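Local coordinates for SusD family protein (Bacteroides uniformis, PDB 7KV1), which binds glycans as a surface SusD-family protein of a human gut bacterium, probably capturing beta-glucans for metabolism by the cell, at residues L418-G423 with A447-D452; V241-D246 with D471-E476; D125-L130 with L143-A148; L151-Y156 with A190-E195. All blocks are in the same frame, centred on the assembly; numbering follows the deposited sequence.

Overall arrangement
The four contacts run across a chain whose regular structure is mainly helical, and along the sequence interactions 3 and 4 close before interactions 2 and 1 open, with interaction 1 nested inside the long loop that interaction 2 closes. Interactions 3 and 4 share helix 138-162, with centres about 14 Å apart, and Leu127 packs on Arg152 between them. Interaction 4 leads on to interaction 2, whose centre is about 17 Å away, where Ile193 meets Val241. Interaction 2 in turn adjoins interaction 1, linked by Arg421 to Asn245. Interactions 1 and 3 lie farthest apart, about 39 Å between centres, at the ends of a row 3-4-2-1 through a helical scaffold consistent with the tetratricopeptide-like SusD fold.

Interaction 1 (L418-G423 with A447-D452); sequences LSLRTG and ANVTVD
Apolar contact dominates here. Val451 drives its CG2 branch, anti to its own carbonyl carbon, against the root of the Leu420 side chain, where CG2 and Leu420 CB come within 3.5 Å, a tight fit for two carbons. The same methyl meets Arg421 CG at 3.9 Å, the arginine chain crossing it at about a right angle. Farther out along the leucine, CD1 of Leu420 lies 4.2 Å from Val449 CG2.

Leucine against backbone makes the second group. Leu420 CD1 rests on the peptide joining Thr450 and Val451, 3.5 Å from Thr450 C, and CD2 touches Val449 O at 3.7 Å. Ala430 of helix 429-440 packs on both Leu420 and Val449, while Ile478 touches Arg421 and Val451.

Polar groups point their bonds elsewhere. Arg421, bent at chi3 (64°), carries its guanidinium beyond Val451 to a salt bridge with Glu417 and a hydrogen bond to Asn245. Thr450 OG1 caps a backbone N just past 447-452, and Asp453 OD2 accepts from Thr450 N in return. The contact thus sets the type I turn ending helix 408-420 against the capping box that starts helix 451-461, a junction between helices of the SusD fold.

Interaction 2 (V241-D246 with D471-E476); sequences VMYQND and DLVRAE
The dense part of this contact is built around Arg474, whose CG takes the crowded position between backbone N and carbonyl carbon (chi1 76°) before the chain runs extended to NE. Met242 lies alongside it, pointing the same way, and bends at chi3 so that CE sits over one face of the guanidinium, 3.7 Å from Arg474 NH2. At the guanidinium edge, Arg474 NE holds Asp471 OD1 at 2.8 Å in a salt bridge that meets the carboxylate from above its plane, while NH1 is paired with Glu417. Tyr243 OH presses on Val473 CG1 at 3.4 Å, and its ring, stacked on His161, also passes obliquely 4.0 Å from Arg474 CB at CD1.

The helix 230-244 ends here in a Schellman motif: Asn245 adopts positive phi (64°), with two backbone bonds returning into the last turn. This reversal presents its amide to the other helix, and ND2 donates to Arg474 O at 2.8 Å, nearly straight at 164° and on a lone pair in the carbonyl plane. An alanine in place of Arg474 would remove the guanidinium and would probably leave the Asp471 and Glu417 carboxylates less well compensated in a buried setting.

The more open, hydrated side lies around the partly exposed Asn245, where polar bonds and a water replace close carbon packing. There a water bridges the two segments, donating to Met242 O and Asn245 OD1, and its oxygen accepts from Arg474 NH1 at 2.8 Å.

Interaction 3 (D125-L130 with L143-A148); sequences DLLKYL and LYEMQA
Helices 110-129 and 138-162 form an antiparallel helical hairpin, and residues 125-130 and 143-148 face each other near its connecting loop. Their axes approach to 9.6 Å with an angle of 158° between directions. Three leucines of 125-130 supply the packing. Leu126, with CG anti to its backbone N (chi1 177°), brings CD1 to 3.6 Å from Ala148 CB. Leu127 adds its CG to the same methyl, while the Leu127 and Glu145 side chains cross at about a right angle, with Leu127 CD2 3.7 Å from Glu145 CG.

At the loop end, Leu130 straddles two residues. Its CD1 lies on the helix backbone, 3.5 Å from Glu145 CA, and its CD2 comes to 4.0 Å from Tyr144 CB, at the edge of the tyrosine ring and near its plane. An alanine here would remove both methyls and would probably leave Tyr144 and the Glu145 backbone less firmly covered. Tyr144 turns its ring on to helix 44-55.

The Glu145 side chain meets the leucines through CB and CG, its carboxylate being held by Lys142 and Arg149 of its own helix. Cohesion between the two segments therefore rests on apolar burial and shape, with the charge compensated within one helix.

Interaction 4 (L151-Y156 with A190-E195); sequences LRVFYY and AELIAE
Glu195 OE2 is gripped by three donors: Arg152 NH2, a water and Arg149 NE. The bond from Arg152 NH2 to Glu195 OE2 spans 3.0 Å and is fairly straight at 162°; it leaves within the guanidinium plane but arrives well above the carboxylate plane, 59° out of it. The water donates to Glu195 OE2 at 2.7 Å and accepts from Arg152 NE, so a second, bridged link joins the same two groups. Arg152 NH1 turns to Asn124 OD1, which leaves the guanidinium held at three nitrogens and its rotation fixed. With two arginines at one oxygen, Glu195 is likely to stay ionised.

The segments 151-156 and 190-195, on helices 138-162 and 185-201, run antiparallel, their axes 155° between directions and 10.1 Å apart at closest approach, as part of the helical, tetratricopeptide-like scaffold of the SusD fold. Helix 230-244 packs against both, through Val236 on Val153 and Met240 on Leu192.

Beside the ion pair the contact becomes apolar. Glu195 CG, anti to its backbone N, lies 3.8 Å from Val153 CG2, the branch anti to the valine carbonyl carbon, and the bend at chi2 then turns the carboxylate toward Arg152. Leu192 reaches across to Tyr156 at about a right angle and straddles its CB, with CD2 at only 3.3 Å and CD1 at 3.6 Å from Tyr156 CB. The Tyr156 ring, oblique to Leu192 CD2, leads away from the contact to meet Phe168, and its OH is hydrogen-bonded to Tyr169 O.

Interaction 1 (L418-G423 with A447-D452)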
# COMPACT_ATOMS: atom_id res chain seq x y z
N LEU A 418 -13.01 -13.17 3.92
CA LEU A 418 -14.20 -13.07 3.06
C LEU A 418 -15.06 -14.33 3.27
O LEU A 418 -16.32 -14.21 3.31
CB LEU A 418 -13.78 -12.84 1.61
CG LEU A 418 -13.22 -11.46 1.27
CD1 LEU A 418 -12.50 -11.49 -0.06
CD2 LEU A 418 -14.32 -10.40 1.24
N SER A 419 -14.42 -15.49 3.45
CA SER A 419 -15.12 -16.75 3.73
C SER A 419 -15.89 -16.57 5.04
O SER A 419 -17.14 -16.78 5.07
CB SER A 419 -14.16 -17.91 3.77
OG SER A 419 -14.77 -19.07 4.28
N LEU A 420 -15.20 -16.15 6.11
CA LEU A 420 -15.88 -16.01 7.41
C LEU A 420 -17.00 -14.99 7.29
O LEU A 420 -18.00 -15.19 7.97
CB LEU A 420 -14.87 -15.65 8.49
CG LEU A 420 -13.82 -16.72 8.75
CD1 LEU A 420 -12.71 -16.16 9.62
CD2 LEU A 420 -14.43 -17.98 9.34
N ARG A 421 -16.88 -13.94 6.48
CA ARG A 421 -17.95 -12.91 6.50
C ARG A 421 -19.07 -13.25 5.51
O ARG A 421 -19.98 -12.43 5.38
CB ARG A 421 -17.39 -11.51 6.26
CG ARG A 421 -16.36 -11.09 7.29
CD ARG A 421 -15.65 -9.80 6.99
NE ARG A 421 -16.54 -8.65 6.99
CZ ARG A 421 -16.18 -7.43 6.61
NH1 ARG A 421 -14.94 -7.16 6.20
NH2 ARG A 421 -17.08 -6.47 6.63
N THR A 422 -19.03 -14.40 4.84
CA THR A 422 -20.13 -14.85 3.95
C THR A 422 -20.68 -16.19 4.49
O THR A 422 -21.16 -16.99 3.69
CB THR A 422 -19.64 -14.91 2.50
OG1 THR A 422 -18.53 -15.79 2.42
CG2 THR A 422 -19.22 -13.56 1.95
N GLY A 423 -20.50 -16.45 5.78
CA GLY A 423 -21.06 -17.62 6.49
C GLY A 423 -20.13 -18.82 6.51
O GLY A 423 -20.60 -19.86 6.88
N ALA A 447 -6.89 -23.97 15.70
CA ALA A 447 -7.87 -25.08 15.52
C ALA A 447 -9.22 -24.56 15.00
O ALA A 447 -10.00 -25.35 14.46
CB ALA A 447 -8.05 -25.84 16.82
N ASN A 448 -9.51 -23.30 15.22
CA ASN A 448 -10.75 -22.64 14.75
C ASN A 448 -10.37 -21.18 14.46
O ASN A 448 -9.58 -20.66 15.23
CB ASN A 448 -11.90 -22.75 15.75
CG ASN A 448 -13.20 -22.15 15.23
OD1 ASN A 448 -13.74 -22.58 14.22
ND2 ASN A 448 -13.73 -21.14 15.90
N VAL A 449 -10.88 -20.59 13.39
CA VAL A 449 -10.46 -19.22 12.98
C VAL A 449 -11.69 -18.32 12.99
O VAL A 449 -12.79 -18.76 12.56
CB VAL A 449 -9.69 -19.19 11.65
CG1 VAL A 449 -8.42 -20.02 11.70
CG2 VAL A 449 -10.52 -19.65 10.46
N THR A 450 -11.53 -17.14 13.58
CA THR A 450 -12.54 -16.08 13.60
C THR A 450 -12.05 -14.88 12.78
O THR A 450 -10.85 -14.78 12.47
CB THR A 450 -12.83 -15.58 15.03
OG1 THR A 450 -11.64 -14.88 15.41
CG2 THR A 450 -13.18 -16.68 16.01
N VAL A 451 -12.95 -13.97 12.44
CA VAL A 451 -12.55 -12.77 11.64
C VAL A 451 -11.51 -11.96 12.43
O VAL A 451 -10.54 -11.48 11.80
CB VAL A 451 -13.75 -11.93 11.22
CG1 VAL A 451 -13.29 -10.73 10.41
CG2 VAL A 451 -14.69 -12.76 10.39
N ASP A 452 -11.62 -11.88 13.76
CA ASP A 452 -10.62 -11.15 14.59
C ASP A 452 -9.24 -11.79 14.48
O ASP A 452 -8.25 -11.04 14.37
CB ASP A 452 -11.01 -11.03 16.06
CG ASP A 452 -10.15 -9.93 16.71
OD1 ASP A 452 -10.15 -8.76 16.22
OD2 ASP A 452 -9.44 -10.26 17.63

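Interaction 2 (V241-D246 with D471-E476)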
# COMPACT_ATOMS: atom_id res chain seq x y z
N VAL A 241 -13.44 -3.67 -2.26
CA VAL A 241 -14.69 -4.23 -1.70
C VAL A 241 -14.54 -4.25 -0.16
O VAL A 241 -15.46 -3.81 0.58
CB VAL A 241 -14.92 -5.63 -2.30
CG1 VAL A 241 -15.93 -6.42 -1.50
CG2 VAL A 241 -15.37 -5.53 -3.75
N MET A 242 -13.40 -4.70 0.35
CA MET A 242 -13.24 -4.81 1.83
C MET A 242 -13.23 -3.40 2.45
O MET A 242 -13.80 -3.20 3.53
CB MET A 242 -11.99 -5.63 2.14
CG MET A 242 -12.13 -7.10 1.68
SD MET A 242 -10.56 -7.99 1.67
CE MET A 242 -10.45 -8.41 3.41
N TYR A 243 -12.57 -2.44 1.82
CA TYR A 243 -12.41 -1.09 2.41
C TYR A 243 -13.79 -0.44 2.44
O TYR A 243 -14.06 0.31 3.32
CB TYR A 243 -11.41 -0.23 1.65
CG TYR A 243 -11.01 0.97 2.48
CD1 TYR A 243 -10.18 0.82 3.57
CD2 TYR A 243 -11.46 2.25 2.19
CE1 TYR A 243 -9.87 1.89 4.39
CE2 TYR A 243 -11.12 3.35 2.96
CZ TYR A 243 -10.31 3.17 4.08
OH TYR A 243 -9.99 4.22 4.88
N GLN A 244 -14.64 -0.73 1.47
CA GLN A 244 -16.01 -0.16 1.40
C GLN A 244 -16.94 -0.88 2.38
O GLN A 244 -18.01 -0.32 2.61
CB GLN A 244 -16.57 -0.29 -0.02
CG GLN A 244 -17.91 0.36 -0.29
CD GLN A 244 -17.97 1.85 -0.05
OE1 GLN A 244 -16.97 2.51 0.23
NE2 GLN A 244 -19.19 2.36 -0.12
N ASN A 245 -16.60 -2.11 2.79
CA ASN A 245 -17.49 -3.03 3.56
C ASN A 245 -18.67 -3.36 2.63
O ASN A 245 -19.82 -3.40 3.10
CB ASN A 245 -17.88 -2.45 4.93
CG ASN A 245 -16.78 -2.63 5.97
OD1 ASN A 245 -16.37 -3.75 6.24
ND2 ASN A 245 -16.22 -1.52 6.45
N ASP A 246 -18.41 -3.53 1.33
CA ASP A 246 -19.49 -3.76 0.34
C ASP A 246 -19.88 -5.24 0.38
O ASP A 246 -19.35 -6.01 -0.42
CB ASP A 246 -19.04 -3.30 -1.05
CG ASP A 246 -20.07 -3.54 -2.14
OD1 ASP A 246 -21.18 -4.02 -1.80
OD2 ASP A 246 -19.73 -3.26 -3.31
N ASP A 471 -6.69 -1.24 7.43
CA ASP A 471 -7.37 -2.38 8.13
C ASP A 471 -8.09 -1.88 9.39
O ASP A 471 -9.22 -2.36 9.66
CB ASP A 471 -6.43 -3.54 8.46
CG ASP A 471 -6.03 -4.31 7.21
OD1 ASP A 471 -6.78 -4.21 6.18
OD2 ASP A 471 -4.97 -4.99 7.25
N LEU A 472 -7.48 -0.98 10.17
CA LEU A 472 -8.12 -0.49 11.41
C LEU A 472 -9.37 0.32 11.04
O LEU A 472 -10.40 0.15 11.68
CB LEU A 472 -7.13 0.36 12.22
CG LEU A 472 -6.05 -0.39 12.97
CD1 LEU A 472 -4.97 0.56 13.47
CD2 LEU A 472 -6.66 -1.18 14.11
N VAL A 473 -9.33 1.12 9.98
CA VAL A 473 -10.47 1.99 9.58
C VAL A 473 -11.65 1.15 9.09
O VAL A 473 -12.79 1.43 9.51
CB VAL A 473 -10.06 3.01 8.52
CG1 VAL A 473 -11.28 3.76 7.97
CG2 VAL A 473 -9.01 3.97 9.07
N ARG A 474 -11.38 0.18 8.23
CA ARG A 474 -12.46 -0.64 7.62
C ARG A 474 -13.11 -1.51 8.70
O ARG A 474 -14.31 -1.87 8.53
CB ARG A 474 -11.92 -1.41 6.43
CG ARG A 474 -11.08 -2.63 6.76
CD ARG A 474 -10.45 -3.18 5.49
NE ARG A 474 -9.59 -4.31 5.78
CZ ARG A 474 -10.02 -5.55 6.05
NH1 ARG A 474 -11.32 -5.82 6.09
NH2 ARG A 474 -9.15 -6.52 6.28
N ALA A 475 -12.33 -1.87 9.73
CA ALA A 475 -12.75 -2.74 10.85
C ALA A 475 -13.84 -2.06 11.67
O ALA A 475 -14.56 -2.78 12.36
CB ALA A 475 -11.60 -3.18 11.72
N GLU A 476 -14.03 -0.76 11.52
CA GLU A 476 -15.21 -0.06 12.10
C GLU A 476 -16.51 -0.71 11.59
O GLU A 476 -17.52 -0.61 12.30
CB GLU A 476 -15.13 1.44 11.86
CG GLU A 476 -14.00 2.10 12.62
CD GLU A 476 -14.16 2.04 14.14
OE1 GLU A 476 -15.29 2.21 14.61
OE2 GLU A 476 -13.17 1.75 14.83
O HOH W 1 -13.80 -4.56 5.85

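Interaction 3 (D125-L130 with L143-A148)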
# COMPACT_ATOMS: atom_id res chain seq x y z
N ASP A 125 -5.08 9.87 -21.71
CA ASP A 125 -4.36 10.18 -22.98
C ASP A 125 -4.11 8.89 -23.78
O ASP A 125 -4.47 8.87 -24.96
CB ASP A 125 -3.01 10.82 -22.71
CG ASP A 125 -3.10 12.29 -22.36
OD1 ASP A 125 -4.12 12.93 -22.75
OD2 ASP A 125 -2.15 12.79 -21.71
N LEU A 126 -3.48 7.89 -23.16
CA LEU A 126 -3.22 6.57 -23.79
C LEU A 126 -4.55 6.06 -24.36
O LEU A 126 -4.55 5.65 -25.53
CB LEU A 126 -2.60 5.60 -22.77
CG LEU A 126 -2.31 4.16 -23.21
CD1 LEU A 126 -3.59 3.37 -23.47
CD2 LEU A 126 -1.41 4.09 -24.42
N LEU A 127 -5.65 6.13 -23.60
CA LEU A 127 -6.95 5.61 -24.07
C LEU A 127 -7.47 6.44 -25.25
O LEU A 127 -8.06 5.84 -26.15
CB LEU A 127 -7.94 5.54 -22.91
CG LEU A 127 -7.55 4.50 -21.86
CD1 LEU A 127 -8.17 4.79 -20.50
CD2 LEU A 127 -7.92 3.10 -22.33
N LYS A 128 -7.25 7.76 -25.29
CA LYS A 128 -7.60 8.61 -26.47
C LYS A 128 -6.82 8.12 -27.70
O LYS A 128 -7.47 7.82 -28.71
CB LYS A 128 -7.32 10.09 -26.18
CG LYS A 128 -7.76 11.05 -27.28
CD LYS A 128 -7.58 12.52 -26.92
CE LYS A 128 -6.14 12.98 -27.01
NZ LYS A 128 -6.01 14.44 -26.76
N TYR A 129 -5.49 7.99 -27.59
CA TYR A 129 -4.55 7.61 -28.67
C TYR A 129 -4.89 6.23 -29.25
O TYR A 129 -4.52 6.02 -30.43
CB TYR A 129 -3.09 7.56 -28.22
CG TYR A 129 -2.53 8.81 -27.57
CD1 TYR A 129 -3.12 10.05 -27.75
CD2 TYR A 129 -1.38 8.75 -26.79
CE1 TYR A 129 -2.62 11.19 -27.13
CE2 TYR A 129 -0.86 9.88 -26.18
CZ TYR A 129 -1.48 11.11 -26.36
OH TYR A 129 -1.00 12.24 -25.75
N LEU A 130 -5.53 5.32 -28.50
CA LEU A 130 -5.69 3.91 -28.96
C LEU A 130 -6.59 3.80 -30.19
O LEU A 130 -6.36 2.86 -30.97
CB LEU A 130 -6.21 3.02 -27.82
CG LEU A 130 -5.14 2.49 -26.87
CD1 LEU A 130 -5.77 1.66 -25.76
CD2 LEU A 130 -4.10 1.65 -27.60
N LEU A 143 -4.90 -5.24 -24.77
CA LEU A 143 -3.87 -5.33 -23.70
C LEU A 143 -3.48 -3.92 -23.24
O LEU A 143 -3.43 -3.72 -22.00
CB LEU A 143 -2.64 -6.11 -24.18
CG LEU A 143 -2.70 -7.62 -23.99
CD1 LEU A 143 -1.37 -8.25 -24.38
CD2 LEU A 143 -3.05 -7.99 -22.55
N TYR A 144 -3.19 -2.99 -24.17
CA TYR A 144 -2.76 -1.61 -23.80
C TYR A 144 -3.90 -0.91 -23.06
O TYR A 144 -3.66 -0.29 -22.01
CB TYR A 144 -2.31 -0.78 -25.01
CG TYR A 144 -1.18 -1.35 -25.83
CD1 TYR A 144 -0.16 -2.12 -25.28
CD2 TYR A 144 -1.12 -1.10 -27.20
CE1 TYR A 144 0.86 -2.64 -26.05
CE2 TYR A 144 -0.11 -1.62 -27.99
CZ TYR A 144 0.88 -2.39 -27.42
OH TYR A 144 1.88 -2.88 -28.23
N GLU A 145 -5.12 -1.09 -23.57
CA GLU A 145 -6.36 -0.49 -23.03
C GLU A 145 -6.58 -0.95 -21.59
O GLU A 145 -6.81 -0.10 -20.72
CB GLU A 145 -7.58 -0.94 -23.83
CG GLU A 145 -8.85 -0.37 -23.27
CD GLU A 145 -10.13 -0.89 -23.89
OE1 GLU A 145 -10.05 -1.57 -24.92
OE2 GLU A 145 -11.17 -0.62 -23.33
N MET A 146 -6.54 -2.25 -21.36
CA MET A 146 -6.87 -2.81 -20.03
C MET A 146 -5.76 -2.45 -19.05
O MET A 146 -6.08 -2.21 -17.88
CB MET A 146 -7.13 -4.31 -20.12
CG MET A 146 -8.47 -4.63 -20.79
SD MET A 146 -9.86 -3.49 -20.44
CE MET A 146 -11.05 -3.97 -21.70
N GLN A 147 -4.50 -2.38 -19.48
CA GLN A 147 -3.40 -1.94 -18.59
C GLN A 147 -3.65 -0.48 -18.17
O GLN A 147 -3.57 -0.16 -16.96
CB GLN A 147 -2.04 -2.11 -19.25
CG GLN A 147 -1.48 -3.52 -19.23
CD GLN A 147 -0.21 -3.57 -20.05
OE1 GLN A 147 0.85 -3.17 -19.59
NE2 GLN A 147 -0.32 -4.07 -21.26
N ALA A 148 -4.00 0.38 -19.12
CA ALA A 148 -4.24 1.81 -18.81
C ALA A 148 -5.44 1.92 -17.86
O ALA A 148 -5.39 2.74 -16.91
CB ALA A 148 -4.45 2.60 -20.08

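Interaction 4 (L151-Y156 with A190-E195)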
# COMPACT_ATOMS: atom_id res chain seq x y z
N LEU A 151 -4.46 0.78 -14.24
CA LEU A 151 -3.60 1.82 -13.63
C LEU A 151 -4.50 2.97 -13.19
O LEU A 151 -4.32 3.48 -12.08
CB LEU A 151 -2.55 2.31 -14.63
CG LEU A 151 -1.33 1.42 -14.76
CD1 LEU A 151 -0.54 1.82 -16.00
CD2 LEU A 151 -0.44 1.52 -13.53
N ARG A 152 -5.43 3.36 -14.04
CA ARG A 152 -6.36 4.46 -13.73
C ARG A 152 -7.17 4.11 -12.47
O ARG A 152 -7.27 4.98 -11.58
CB ARG A 152 -7.22 4.78 -14.95
CG ARG A 152 -8.09 5.99 -14.74
CD ARG A 152 -8.77 6.41 -16.04
NE ARG A 152 -9.71 5.42 -16.59
CZ ARG A 152 -10.38 5.57 -17.73
NH1 ARG A 152 -10.22 6.66 -18.46
NH2 ARG A 152 -11.24 4.63 -18.13
N VAL A 153 -7.69 2.88 -12.36
CA VAL A 153 -8.37 2.42 -11.11
C VAL A 153 -7.40 2.52 -9.93
O VAL A 153 -7.81 2.98 -8.84
CB VAL A 153 -8.92 0.99 -11.23
CG1 VAL A 153 -9.34 0.45 -9.84
CG2 VAL A 153 -10.09 0.96 -12.18
N PHE A 154 -6.16 2.08 -10.13
CA PHE A 154 -5.11 2.10 -9.09
C PHE A 154 -4.90 3.52 -8.56
O PHE A 154 -4.91 3.74 -7.33
CB PHE A 154 -3.80 1.55 -9.63
CG PHE A 154 -2.74 1.57 -8.57
CD1 PHE A 154 -2.70 0.58 -7.61
CD2 PHE A 154 -1.83 2.59 -8.50
CE1 PHE A 154 -1.73 0.60 -6.62
CE2 PHE A 154 -0.87 2.62 -7.51
CZ PHE A 154 -0.84 1.63 -6.56
N TYR A 155 -4.72 4.49 -9.46
CA TYR A 155 -4.52 5.91 -9.08
C TYR A 155 -5.77 6.43 -8.37
O TYR A 155 -5.61 7.17 -7.39
CB TYR A 155 -4.16 6.75 -10.31
CG TYR A 155 -2.80 6.46 -10.90
CD1 TYR A 155 -1.65 6.57 -10.13
CD2 TYR A 155 -2.66 6.11 -12.24
CE1 TYR A 155 -0.39 6.34 -10.68
CE2 TYR A 155 -1.42 5.85 -12.79
CZ TYR A 155 -0.28 5.99 -12.02
OH TYR A 155 0.94 5.74 -12.57
N TYR A 156 -6.99 6.10 -8.85
CA TYR A 156 -8.22 6.61 -8.23
C TYR A 156 -8.38 5.96 -6.86
O TYR A 156 -8.92 6.59 -5.92
CB TYR A 156 -9.45 6.37 -9.11
CG TYR A 156 -9.76 7.54 -10.01
CD1 TYR A 156 -10.11 8.76 -9.47
CD2 TYR A 156 -9.69 7.41 -11.39
CE1 TYR A 156 -10.40 9.84 -10.28
CE2 TYR A 156 -9.99 8.48 -12.22
CZ TYR A 156 -10.34 9.70 -11.66
OH TYR A 156 -10.56 10.80 -12.44
N ALA A 190 -18.55 3.48 -6.27
CA ALA A 190 -19.52 2.88 -7.21
C ALA A 190 -18.94 2.91 -8.63
O ALA A 190 -18.98 1.86 -9.34
CB ALA A 190 -20.86 3.62 -7.15
N GLU A 191 -18.37 4.05 -9.01
CA GLU A 191 -17.72 4.21 -10.32
C GLU A 191 -16.51 3.30 -10.46
O GLU A 191 -16.39 2.59 -11.50
CB GLU A 191 -17.18 5.63 -10.47
CG GLU A 191 -18.27 6.59 -10.78
CD GLU A 191 -18.54 6.70 -12.25
OE1 GLU A 191 -18.15 5.77 -12.99
OE2 GLU A 191 -19.14 7.72 -12.63
N LEU A 192 -15.58 3.39 -9.53
CA LEU A 192 -14.29 2.67 -9.62
C LEU A 192 -14.53 1.16 -9.72
O LEU A 192 -13.86 0.52 -10.54
CB LEU A 192 -13.44 2.94 -8.39
CG LEU A 192 -12.54 4.16 -8.45
CD1 LEU A 192 -11.48 4.04 -7.36
CD2 LEU A 192 -11.91 4.29 -9.84
N ILE A 193 -15.43 0.65 -8.88
CA ILE A 193 -15.65 -0.82 -8.77
C ILE A 193 -16.38 -1.30 -10.03
O ILE A 193 -16.02 -2.40 -10.53
CB ILE A 193 -16.36 -1.19 -7.44
CG1 ILE A 193 -16.10 -2.65 -7.07
CG2 ILE A 193 -17.86 -0.89 -7.51
CD1 ILE A 193 -14.62 -2.94 -6.72
N ALA A 194 -17.24 -0.48 -10.63
CA ALA A 194 -17.87 -0.75 -11.95
C ALA A 194 -16.79 -0.80 -13.03
O ALA A 194 -16.79 -1.75 -13.81
CB ALA A 194 -18.95 0.26 -12.32
N GLU A 195 -15.88 0.16 -13.04
CA GLU A 195 -14.79 0.25 -14.03
C GLU A 195 -13.91 -1.00 -13.88
O GLU A 195 -13.61 -1.68 -14.92
CB GLU A 195 -14.10 1.61 -13.91
CG GLU A 195 -12.83 1.80 -14.74
CD GLU A 195 -12.98 1.80 -16.26
OE1 GLU A 195 -14.10 1.60 -16.75
OE2 GLU A 195 -11.96 1.93 -16.96
O HOH W 2 -10.06 2.90 -15.34